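Local structure of putative restriction endonuclease domain-containing protein (Anabaena variabilis, 3OT2) at the interface of chains A and B. The protein is a putative nuclease of the Uma2 (DUF820) family, probably restriction-endonuclease-like, that probably cleaves DNA. Sequence-based numbering; all coordinates share one arbitrary frame. Chains: chain A/B, Uncharacterized protein.

The interface of chains A and B. Residues chain A 127, 130, 151-156; chain B 153-156.
This is part of a two-fold symmetric interface between two copies of a Uma2 (DUF820) family protein, which may or may not be a biological dimer. The loop 151-156, which links strands 146-150 and 157-159, meets its twin across the axis. B:Glu155 hides more surface against the other chain than any other residue of this patch. Its CG lies anti to the backbone N (chi1 -177°) and the chain runs on extended, so the carboxylate reaches the loop of chain A. The carboxylate oxygen OE1 of B:Glu155 accepts the backbone N-H of A:Gln153 at 2.8 Å through its anti lone pair, nearly straight at 168°. B:Gln153 N gives the twin bond to OE1 of A:Glu155, also 2.8 Å. OE2 of B:Glu155 turns the other way, towards helix 119-131, where CD2 of A:Leu127 lies 3.7 Å from it. The A:Leu127 and B:Glu155 side chains run past each other in opposite directions, with CD2 3.8 Å from CG of the glutamate. A:Leu130 adds its CD1 beside the carboxylate. An alanine in place of B:Glu155 would remove the carboxylate and probably leave the A:Gln153 N-H without this acceptor and the two leucines less well packed. A:Gln153 and B:Gln153 are poorly ordered, but their backbone O atoms share water 3. At the axis the hydroxyls OG1 of A:Thr156 and B:Thr156 hydrogen-bond at 3.0 Å. Waters 1 and 2 each bind both hydroxyls.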
# COMPACT_ATOMS: atom_id res chain seq x y z
N LEU A 127 -6.72 -3.05 -5.54
CA LEU A 127 -7.95 -2.94 -4.76
C LEU A 127 -9.19 -2.94 -5.67
O LEU A 127 -10.22 -3.49 -5.27
CB LEU A 127 -7.92 -1.73 -3.82
CG LEU A 127 -6.82 -1.78 -2.73
CD1 LEU A 127 -6.64 -0.43 -2.08
CD2 LEU A 127 -7.09 -2.88 -1.69
N LEU A 130 -10.01 -6.61 -6.53
CA LEU A 130 -10.69 -7.24 -5.40
C LEU A 130 -12.16 -6.85 -5.34
O LEU A 130 -13.00 -7.68 -4.97
CB LEU A 130 -10.01 -6.90 -4.06
CG LEU A 130 -8.57 -7.39 -3.86
CD1 LEU A 130 -7.98 -6.77 -2.61
CD2 LEU A 130 -8.49 -8.92 -3.79
N ARG A 151 -6.34 -9.70 0.02
CA ARG A 151 -7.49 -10.60 -0.04
C ARG A 151 -8.75 -9.78 0.18
O ARG A 151 -8.68 -8.76 0.90
CB ARG A 151 -7.39 -11.73 0.99
CG ARG A 151 -6.26 -12.73 0.75
CD ARG A 151 -6.24 -13.63 1.95
NE ARG A 151 -5.53 -14.88 1.74
CZ ARG A 151 -4.45 -15.26 2.41
NH1 ARG A 151 -3.88 -14.45 3.30
NH2 ARG A 151 -3.92 -16.46 2.20
N PRO A 152 -9.91 -10.13 -0.42
CA PRO A 152 -11.11 -9.30 -0.21
C PRO A 152 -11.49 -9.19 1.26
O PRO A 152 -11.46 -10.18 1.99
CB PRO A 152 -12.20 -10.04 -1.00
CG PRO A 152 -11.48 -10.86 -1.97
CD PRO A 152 -10.23 -11.28 -1.31
N GLN A 153 -11.79 -7.95 1.69
CA GLN A 153 -12.24 -7.59 3.03
C GLN A 153 -11.24 -8.00 4.13
O GLN A 153 -11.62 -8.16 5.28
CB GLN A 153 -13.64 -8.19 3.33
CG GLN A 153 -14.80 -7.45 2.68
CD GLN A 153 -14.97 -7.81 1.23
OE1 GLN A 153 -15.28 -8.95 0.87
NE2 GLN A 153 -14.74 -6.84 0.36
N GLN A 154 -9.96 -8.11 3.79
CA GLN A 154 -8.94 -8.45 4.79
C GLN A 154 -7.85 -7.41 4.78
O GLN A 154 -7.52 -6.90 3.72
CB GLN A 154 -8.34 -9.85 4.49
CG GLN A 154 -9.27 -11.01 4.89
CD GLN A 154 -8.62 -12.37 4.71
OE1 GLN A 154 -9.20 -13.27 4.08
NE2 GLN A 154 -7.42 -12.57 5.27
N GLU A 155 -7.27 -7.11 5.94
CA GLU A 155 -6.13 -6.19 6.08
C GLU A 155 -4.99 -6.68 5.20
O GLU A 155 -4.83 -7.90 5.04
CB GLU A 155 -5.70 -6.16 7.56
CG GLU A 155 -4.63 -5.15 7.92
CD GLU A 155 -4.39 -5.06 9.42
OE1 GLU A 155 -5.32 -5.34 10.21
OE2 GLU A 155 -3.25 -4.71 9.81
N THR A 156 -4.21 -5.76 4.60
CA THR A 156 -3.06 -6.12 3.77
C THR A 156 -2.09 -6.94 4.63
O THR A 156 -1.91 -6.62 5.81
CB THR A 156 -2.38 -4.84 3.21
OG1 THR A 156 -3.35 -4.06 2.52
CG2 THR A 156 -1.20 -5.14 2.28
N GLN B 153 -8.06 -5.20 10.67
CA GLN B 153 -8.76 -6.31 10.03
C GLN B 153 -9.67 -5.87 8.87
O GLN B 153 -10.63 -6.56 8.53
CB GLN B 153 -9.57 -7.13 11.07
CG GLN B 153 -8.73 -8.08 11.93
CD GLN B 153 -7.99 -7.36 13.03
OE1 GLN B 153 -8.60 -6.82 13.96
NE2 GLN B 153 -6.67 -7.33 12.94
N GLN B 154 -9.37 -4.74 8.24
CA GLN B 154 -10.18 -4.28 7.12
C GLN B 154 -9.29 -4.05 5.91
O GLN B 154 -8.18 -3.57 6.07
CB GLN B 154 -10.94 -2.98 7.49
CG GLN B 154 -12.17 -3.23 8.37
CD GLN B 154 -12.98 -1.99 8.65
OE1 GLN B 154 -13.28 -1.68 9.80
NE2 GLN B 154 -13.37 -1.28 7.59
N GLU B 155 -9.81 -4.34 4.70
CA GLU B 155 -9.13 -4.05 3.43
C GLU B 155 -8.77 -2.55 3.40
O GLU B 155 -9.54 -1.73 3.90
CB GLU B 155 -10.10 -4.40 2.28
CG GLU B 155 -9.56 -4.24 0.86
CD GLU B 155 -10.54 -4.71 -0.21
OE1 GLU B 155 -11.28 -5.67 0.07
OE2 GLU B 155 -10.58 -4.10 -1.30
N THR B 156 -7.63 -2.19 2.79
CA THR B 156 -7.23 -0.78 2.67
C THR B 156 -8.31 -0.04 1.87
O THR B 156 -8.85 -0.61 0.94
CB THR B 156 -5.84 -0.70 1.97
OG1 THR B 156 -4.89 -1.49 2.68
CG2 THR B 156 -5.32 0.74 1.82
O HOH W 1 -5.96 -4.33 1.79
O HOH W 2 -5.01 -3.06 5.01
O HOH W 3 -11.81 -8.79 7.89